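Local coordinates for protein succinyl-CoA ligase (ADP-forming) subunit alpha (Methanosaeta concilii, PDB 6HXI) that is a coenzyme A-binding protein joining a CoA-ligase-type region to a helical citrate synthase-like C-terminal domain, built into an assembly of eight chains, at residues F450-K462 / L538-D550. Residues are numbered along the deposited sequence; the frame is centred on the assembly and turned at random.
Sequences FGGAIDDAAREFK and LNVDGCIGILFID
Gly-451 reaches Asp-541 through a water, which accepts from Gly-451 N and donates to Asp-541 OD2 at 2.9 Å; Ala-453 N makes a weak bond to the same water. The CB of Ala-453 rests against the same carboxylate arm. Next comes Ile-454, whose two branches part: CG1 lies across Asp-541, 3.6 Å from its CG, while CG2, set anti to the backbone N, meets Ile-544 CG2. Here the backbones themselves touch. Ile-454 CA points its hydrogen at Asp-541 O almost straight (167°), and Gly-545 CA returns a CA-H...O contact of 3.4 Å to Ile-454 O. Gly-545 puts its bare CA against this carbonyl, where the axes of the two short segments pass 7.2 Å apart at -53°. Ala-457 and Ala-458 bring only methyl groups: CB of Ala-457 sits on Gly-542 CA, and CB of Ala-458 is 3.4 Å from Gly-545 O, with Ile-549 beyond. A turn further on, Phe-461 has Ile-546 CD1 standing over its ring centre, 3.6 Å from the centroid, in a CH-pi contact. Lys-462 lays its CG against Ile-549 and sends NZ away to Glu-466 and Asp-564. This is a buried helix pair in the all-helical citrate synthase-like domain: helix 560-569 covers Ile-549 and Lys-462, Phe-474 meets Phe-461 edge-to-face, and helices 399-412 and 500-512 pack on other sides of helix 540-555.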
ATOM      1  N   PHE B 450     -14.624  -3.392  -7.125  1.00 27.72           N
ATOM      2  CA  PHE B 450     -14.936  -2.287  -6.227  1.00 26.58           C
ATOM      3  C   PHE B 450     -14.371  -1.030  -6.895  1.00 32.47           C
ATOM      4  O   PHE B 450     -13.172  -0.808  -6.896  1.00 30.97           O
ATOM      5  CB  PHE B 450     -14.343  -2.547  -4.812  1.00 25.55           C
ATOM      6  CG  PHE B 450     -14.522  -1.402  -3.847  1.00 24.76           C
ATOM      7  CD1 PHE B 450     -15.784  -1.048  -3.387  1.00 28.03           C
ATOM      8  CD2 PHE B 450     -13.427  -0.658  -3.413  1.00 24.30           C
ATOM      9  CE1 PHE B 450     -15.953   0.043  -2.520  1.00 28.22           C
ATOM     10  CE2 PHE B 450     -13.594   0.439  -2.571  1.00 26.76           C
ATOM     11  CZ  PHE B 450     -14.859   0.809  -2.154  1.00 26.18           C
ATOM     12  N   GLY B 451     -15.237  -0.268  -7.529  1.00 33.82           N
ATOM     13  CA  GLY B 451     -14.870   0.952  -8.254  1.00 33.69           C
ATOM     14  C   GLY B 451     -14.634   0.799  -9.747  1.00 40.24           C
ATOM     15  O   GLY B 451     -14.802   1.757 -10.490  1.00 43.89           O
ATOM     16  N   GLY B 452     -14.330  -0.417 -10.193  1.00 36.74           N
ATOM     17  CA  GLY B 452     -14.027  -0.759 -11.581  1.00 36.97           C
ATOM     18  C   GLY B 452     -15.153  -0.711 -12.589  1.00 40.35           C
ATOM     19  O   GLY B 452     -14.895  -0.616 -13.789  1.00 42.41           O
ATOM     20  N   ALA B 453     -16.397  -0.758 -12.140  1.00 36.96           N
ATOM     21  CA  ALA B 453     -17.549  -0.727 -13.058  1.00 37.50           C
ATOM     22  C   ALA B 453     -17.663   0.628 -13.767  1.00 40.62           C
ATOM     23  O   ALA B 453     -18.340   0.701 -14.788  1.00 39.75           O
ATOM     24  CB  ALA B 453     -18.845  -1.035 -12.313  1.00 38.02           C
ATOM     25  N   ILE B 454     -16.954   1.682 -13.236  1.00 36.41           N
ATOM     26  CA  ILE B 454     -16.963   3.040 -13.799  1.00 36.09           C
ATOM     27  C   ILE B 454     -16.297   3.006 -15.143  1.00 38.84           C
ATOM     28  O   ILE B 454     -16.908   3.439 -16.114  1.00 35.82           O
ATOM     29  CB  ILE B 454     -16.341   4.128 -12.890  1.00 38.44           C
ATOM     30  CG1 ILE B 454     -17.024   4.151 -11.518  1.00 38.31           C
ATOM     31  CG2 ILE B 454     -16.434   5.513 -13.588  1.00 36.59           C
ATOM     32  CD1 ILE B 454     -16.426   5.147 -10.487  1.00 45.44           C
ATOM     33  N   ASP B 455     -15.107   2.412 -15.184  1.00 38.03           N
ATOM     34  CA  ASP B 455     -14.275   2.244 -16.398  1.00 36.77           C
ATOM     35  C   ASP B 455     -14.939   1.294 -17.386  1.00 37.64           C
ATOM     36  O   ASP B 455     -14.943   1.606 -18.544  1.00 37.58           O
ATOM     37  CB  ASP B 455     -12.936   1.625 -16.024  1.00 40.07           C
ATOM     38  CG  ASP B 455     -11.790   2.583 -16.228  1.00 63.05           C
ATOM     39  OD1 ASP B 455     -12.012   3.595 -16.879  1.00 65.55           O
ATOM     40  OD2 ASP B 455     -10.698   2.303 -15.732  1.00 74.73           O
ATOM     41  N   ASP B 456     -15.421   0.151 -16.907  1.00 35.29           N
ATOM     42  CA  ASP B 456     -16.068  -0.867 -17.742  1.00 36.46           C
ATOM     43  C   ASP B 456     -17.266  -0.287 -18.428  1.00 37.01           C
ATOM     44  O   ASP B 456     -17.423  -0.581 -19.603  1.00 37.61           O
ATOM     45  CB  ASP B 456     -16.535  -2.098 -16.949  1.00 39.59           C
ATOM     46  CG  ASP B 456     -15.500  -2.978 -16.307  1.00 57.92           C
ATOM     47  OD1 ASP B 456     -14.318  -2.897 -16.712  1.00 60.67           O
ATOM     48  OD2 ASP B 456     -15.877  -3.782 -15.407  1.00 66.89           O
ATOM     49  N   ALA B 457     -18.099   0.530 -17.713  1.00 30.87           N
ATOM     50  CA  ALA B 457     -19.296   1.161 -18.297  1.00 31.08           C
ATOM     51  C   ALA B 457     -18.895   2.149 -19.365  1.00 37.18           C
ATOM     52  O   ALA B 457     -19.447   2.088 -20.463  1.00 38.54           O
ATOM     53  CB  ALA B 457     -20.143   1.859 -17.245  1.00 31.70           C
ATOM     54  N   ALA B 458     -17.923   3.028 -19.071  1.00 32.94           N
ATOM     55  CA  ALA B 458     -17.413   3.967 -20.067  1.00 32.75           C
ATOM     56  C   ALA B 458     -16.951   3.205 -21.340  1.00 38.64           C
ATOM     57  O   ALA B 458     -17.400   3.532 -22.419  1.00 41.24           O
ATOM     58  CB  ALA B 458     -16.284   4.806 -19.480  1.00 31.72           C
ATOM     59  N   ARG B 459     -16.159   2.154 -21.161  0.52 36.87           N
ATOM     60  CA  ARG B 459     -15.585   1.285 -22.186  0.52 37.12           C
ATOM     61  C   ARG B 459     -16.647   0.623 -23.059  0.52 40.85           C
ATOM     62  O   ARG B 459     -16.659   0.833 -24.270  0.52 41.35           O
ATOM     63  CB  ARG B 459     -14.749   0.205 -21.472  0.52 36.86           C
ATOM     64  CG  ARG B 459     -13.737  -0.545 -22.319  0.52 47.28           C
ATOM     65  CD  ARG B 459     -12.418  -0.746 -21.571  0.52 49.40           C
ATOM     66  NE  ARG B 459     -12.580  -1.109 -20.158  0.52 40.15           N
ATOM     67  CZ  ARG B 459     -11.703  -0.823 -19.207  0.52 46.36           C
ATOM     68  NH1 ARG B 459     -11.919  -1.212 -17.959  0.52 42.83           N
ATOM     69  NH2 ARG B 459     -10.591  -0.160 -19.497  0.52 29.95           N
ATOM     70  N   GLU B 460     -17.549  -0.156 -22.432  1.00 36.71           N
ATOM     71  CA  GLU B 460     -18.603  -0.919 -23.092  1.00 36.17           C
ATOM     72  C   GLU B 460     -19.638  -0.077 -23.789  1.00 37.54           C
ATOM     73  O   GLU B 460     -20.004  -0.412 -24.927  1.00 36.86           O
ATOM     74  CB  GLU B 460     -19.273  -1.929 -22.127  1.00 37.94           C
ATOM     75  CG  GLU B 460     -18.379  -3.132 -21.806  1.00 50.89           C
ATOM     76  CD  GLU B 460     -17.606  -3.775 -22.949  1.00 72.20           C
ATOM     77  OE1 GLU B 460     -16.389  -4.023 -22.785  1.00 55.44           O
ATOM     78  OE2 GLU B 460     -18.219  -4.044 -24.006  1.00 74.59           O
ATOM     79  N   PHE B 461     -20.138   0.994 -23.125  1.00 33.43           N
ATOM     80  CA  PHE B 461     -21.129   1.886 -23.742  1.00 31.65           C
ATOM     81  C   PHE B 461     -20.519   2.664 -24.910  1.00 36.75           C
ATOM     82  O   PHE B 461     -21.158   2.772 -25.946  1.00 36.91           O
ATOM     83  CB  PHE B 461     -21.788   2.820 -22.710  1.00 31.97           C
ATOM     84  CG  PHE B 461     -22.880   2.165 -21.889  1.00 32.06           C
ATOM     85  CD1 PHE B 461     -22.564   1.325 -20.822  1.00 34.60           C
ATOM     86  CD2 PHE B 461     -24.216   2.338 -22.214  1.00 32.56           C
ATOM     87  CE1 PHE B 461     -23.576   0.708 -20.075  1.00 34.19           C
ATOM     88  CE2 PHE B 461     -25.226   1.723 -21.453  1.00 33.43           C
ATOM     89  CZ  PHE B 461     -24.899   0.933 -20.385  1.00 31.96           C
ATOM     90  N   LYS B 462     -19.282   3.183 -24.760  1.00 36.17           N
ATOM     91  CA  LYS B 462     -18.616   3.948 -25.828  1.00 35.55           C
ATOM     92  C   LYS B 462     -18.479   3.075 -27.103  1.00 42.32           C
ATOM     93  O   LYS B 462     -18.852   3.510 -28.184  1.00 43.75           O
ATOM     94  CB  LYS B 462     -17.240   4.472 -25.362  1.00 36.28           C
ATOM     95  CG  LYS B 462     -16.705   5.600 -26.199  1.00 40.64           C
ATOM     96  CD  LYS B 462     -15.197   5.727 -26.165  1.00 48.22           C
ATOM     97  CE  LYS B 462     -14.825   6.816 -27.139  1.00 68.15           C
ATOM     98  NZ  LYS B 462     -13.636   6.488 -27.965  1.00 74.94           N
ATOM     99  N   LEU B 538     -29.715   2.370 -14.525  1.00 34.12           N
ATOM    100  CA  LEU B 538     -28.373   2.869 -14.743  1.00 34.73           C
ATOM    101  C   LEU B 538     -27.905   3.255 -13.334  1.00 42.73           C
ATOM    102  O   LEU B 538     -28.547   4.077 -12.678  1.00 44.46           O
ATOM    103  CB  LEU B 538     -28.463   4.084 -15.669  1.00 36.08           C
ATOM    104  CG  LEU B 538     -27.214   4.543 -16.382  1.00 43.11           C
ATOM    105  CD1 LEU B 538     -26.560   3.404 -17.224  1.00 42.12           C
ATOM    106  CD2 LEU B 538     -27.530   5.767 -17.230  1.00 48.97           C
ATOM    107  N   ASN B 539     -26.910   2.531 -12.813  1.00 39.75           N
ATOM    108  CA  ASN B 539     -26.389   2.767 -11.478  1.00 40.15           C
ATOM    109  C   ASN B 539     -25.358   3.951 -11.472  1.00 46.86           C
ATOM    110  O   ASN B 539     -25.085   4.533 -12.528  1.00 46.19           O
ATOM    111  CB  ASN B 539     -25.835   1.458 -10.873  1.00 36.71           C
ATOM    112  CG  ASN B 539     -24.586   0.905 -11.521  1.00 42.67           C
ATOM    113  OD1 ASN B 539     -23.674   1.623 -11.905  1.00 47.60           O
ATOM    114  ND2 ASN B 539     -24.483  -0.404 -11.590  1.00 41.27           N
ATOM    115  N   VAL B 540     -24.822   4.303 -10.281  1.00 44.34           N
ATOM    116  CA  VAL B 540     -23.882   5.422 -10.069  1.00 44.66           C
ATOM    117  C   VAL B 540     -22.612   5.248 -10.891  1.00 45.67           C
ATOM    118  O   VAL B 540     -22.182   6.219 -11.516  1.00 44.71           O
ATOM    119  CB  VAL B 540     -23.574   5.719  -8.558  1.00 49.03           C
ATOM    120  CG1 VAL B 540     -22.828   7.032  -8.391  1.00 48.11           C
ATOM    121  CG2 VAL B 540     -24.863   5.800  -7.767  1.00 50.00           C
ATOM    122  N   ASP B 541     -22.014   4.033 -10.878  1.00 40.06           N
ATOM    123  CA  ASP B 541     -20.801   3.732 -11.618  1.00 39.49           C
ATOM    124  C   ASP B 541     -20.979   3.886 -13.121  1.00 40.15           C
ATOM    125  O   ASP B 541     -20.111   4.460 -13.767  1.00 39.44           O
ATOM    126  CB  ASP B 541     -20.229   2.350 -11.246  1.00 42.56           C
ATOM    127  CG  ASP B 541     -19.626   2.317  -9.848  1.00 66.40           C
ATOM    128  OD1 ASP B 541     -20.025   3.155  -9.007  1.00 71.10           O
ATOM    129  OD2 ASP B 541     -18.768   1.447  -9.590  1.00 76.32           O
ATOM    130  N   GLY B 542     -22.116   3.438 -13.639  1.00 34.92           N
ATOM    131  CA  GLY B 542     -22.461   3.580 -15.049  1.00 34.79           C
ATOM    132  C   GLY B 542     -22.590   5.022 -15.443  1.00 40.06           C
ATOM    133  O   GLY B 542     -22.011   5.456 -16.444  1.00 40.09           O
ATOM    134  N   CYS B 543     -23.317   5.769 -14.618  0.70 38.87           N
ATOM    135  CA  CYS B 543     -23.580   7.182 -14.768  0.70 40.58           C
ATOM    136  C   CYS B 543     -22.277   8.007 -14.867  0.70 41.59           C
ATOM    137  O   CYS B 543     -22.178   8.856 -15.740  0.70 42.12           O
ATOM    138  CB  CYS B 543     -24.455   7.661 -13.618  0.70 42.82           C
ATOM    139  SG  CYS B 543     -25.301   9.215 -13.951  0.70 48.64           S
ATOM    140  N   ILE B 544     -21.276   7.721 -14.011  1.00 34.91           N
ATOM    141  CA  ILE B 544     -19.998   8.440 -13.988  1.00 32.77           C
ATOM    142  C   ILE B 544     -19.190   8.158 -15.257  1.00 37.37           C
ATOM    143  O   ILE B 544     -18.758   9.113 -15.892  1.00 36.70           O
ATOM    144  CB  ILE B 544     -19.198   8.187 -12.676  1.00 34.37           C
ATOM    145  CG1 ILE B 544     -19.949   8.775 -11.452  1.00 36.20           C
ATOM    146  CG2 ILE B 544     -17.740   8.701 -12.744  1.00 30.30           C
ATOM    147  CD1 ILE B 544     -19.550   8.079 -10.158  1.00 47.60           C
ATOM    148  N   GLY B 545     -19.001   6.877 -15.603  1.00 31.81           N
ATOM    149  CA  GLY B 545     -18.260   6.485 -16.793  1.00 31.77           C
ATOM    150  C   GLY B 545     -18.825   7.074 -18.080  1.00 34.82           C
ATOM    151  O   GLY B 545     -18.092   7.661 -18.874  1.00 33.91           O
ATOM    152  N   ILE B 546     -20.144   6.971 -18.262  1.00 30.50           N
ATOM    153  CA  ILE B 546     -20.827   7.460 -19.442  1.00 31.35           C
ATOM    154  C   ILE B 546     -20.784   8.989 -19.506  1.00 34.77           C
ATOM    155  O   ILE B 546     -20.464   9.542 -20.564  1.00 33.79           O
ATOM    156  CB  ILE B 546     -22.278   6.886 -19.487  1.00 34.81           C
ATOM    157  CG1 ILE B 546     -22.261   5.385 -19.817  1.00 32.97           C
ATOM    158  CG2 ILE B 546     -23.202   7.700 -20.426  1.00 35.69           C
ATOM    159  CD1 ILE B 546     -23.440   4.556 -19.156  1.00 37.96           C
ATOM    160  N   LEU B 547     -21.106   9.679 -18.388  1.00 30.44           N
ATOM    161  CA  LEU B 547     -21.108  11.147 -18.411  1.00 30.05           C
ATOM    162  C   LEU B 547     -19.720  11.719 -18.561  1.00 34.03           C
ATOM    163  O   LEU B 547     -19.563  12.806 -19.099  1.00 32.22           O
ATOM    164  CB  LEU B 547     -21.840  11.749 -17.204  1.00 29.10           C
ATOM    165  CG  LEU B 547     -23.345  11.481 -17.169  1.00 31.97           C
ATOM    166  CD1 LEU B 547     -23.939  11.985 -15.892  1.00 31.21           C
ATOM    167  CD2 LEU B 547     -24.023  12.084 -18.346  1.00 30.83           C
ATOM    168  N   PHE B 548     -18.703  10.960 -18.115  1.00 34.12           N
ATOM    169  CA  PHE B 548     -17.329  11.419 -18.270  1.00 34.55           C
ATOM    170  C   PHE B 548     -16.900  11.427 -19.751  1.00 37.46           C
ATOM    171  O   PHE B 548     -16.272  12.398 -20.191  1.00 36.72           O
ATOM    172  CB  PHE B 548     -16.354  10.695 -17.366  1.00 36.04           C
ATOM    173  CG  PHE B 548     -15.290  11.666 -16.922  1.00 38.63           C
ATOM    174  CD1 PHE B 548     -14.172  11.908 -17.713  1.00 43.49           C
ATOM    175  CD2 PHE B 548     -15.429  12.377 -15.740  1.00 41.37           C
ATOM    176  CE1 PHE B 548     -13.208  12.842 -17.329  1.00 44.71           C
ATOM    177  CE2 PHE B 548     -14.480  13.329 -15.364  1.00 44.48           C
ATOM    178  CZ  PHE B 548     -13.374  13.553 -16.159  1.00 43.76           C
ATOM    179  N   ILE B 549     -17.344  10.423 -20.537  1.00 33.10           N
ATOM    180  CA  ILE B 549     -17.146  10.400 -22.002  1.00 34.14           C
ATOM    181  C   ILE B 549     -17.874  11.615 -22.610  1.00 37.48           C
ATOM    182  O   ILE B 549     -17.316  12.297 -23.469  1.00 39.34           O
ATOM    183  CB  ILE B 549     -17.633   9.072 -22.678  1.00 37.40           C
ATOM    184  CG1 ILE B 549     -16.961   7.808 -22.055  1.00 35.80           C
ATOM    185  CG2 ILE B 549     -17.472   9.124 -24.231  1.00 38.20           C
ATOM    186  CD1 ILE B 549     -15.512   7.886 -21.984  1.00 35.42           C
ATOM    187  N   ASP B 550     -19.116  11.878 -22.174  1.00 31.78           N
ATOM    188  CA  ASP B 550     -19.870  13.051 -22.670  1.00 31.24           C
ATOM    189  C   ASP B 550     -19.200  14.387 -22.339  1.00 38.71           C
ATOM    190  O   ASP B 550     -19.212  15.286 -23.166  1.00 41.21           O
ATOM    191  CB  ASP B 550     -21.299  13.032 -22.187  1.00 31.00           C
ATOM    192  CG  ASP B 550     -22.160  12.084 -22.993  1.00 44.34           C
ATOM    193  OD1 ASP B 550     -21.833  11.848 -24.233  1.00 40.68           O
ATOM    194  OD2 ASP B 550     -23.175  11.583 -22.425  1.00 47.36           O
TER
HETATM  195  O   HOH W   1     -17.700  -1.180  -9.050  1.00 51.49           O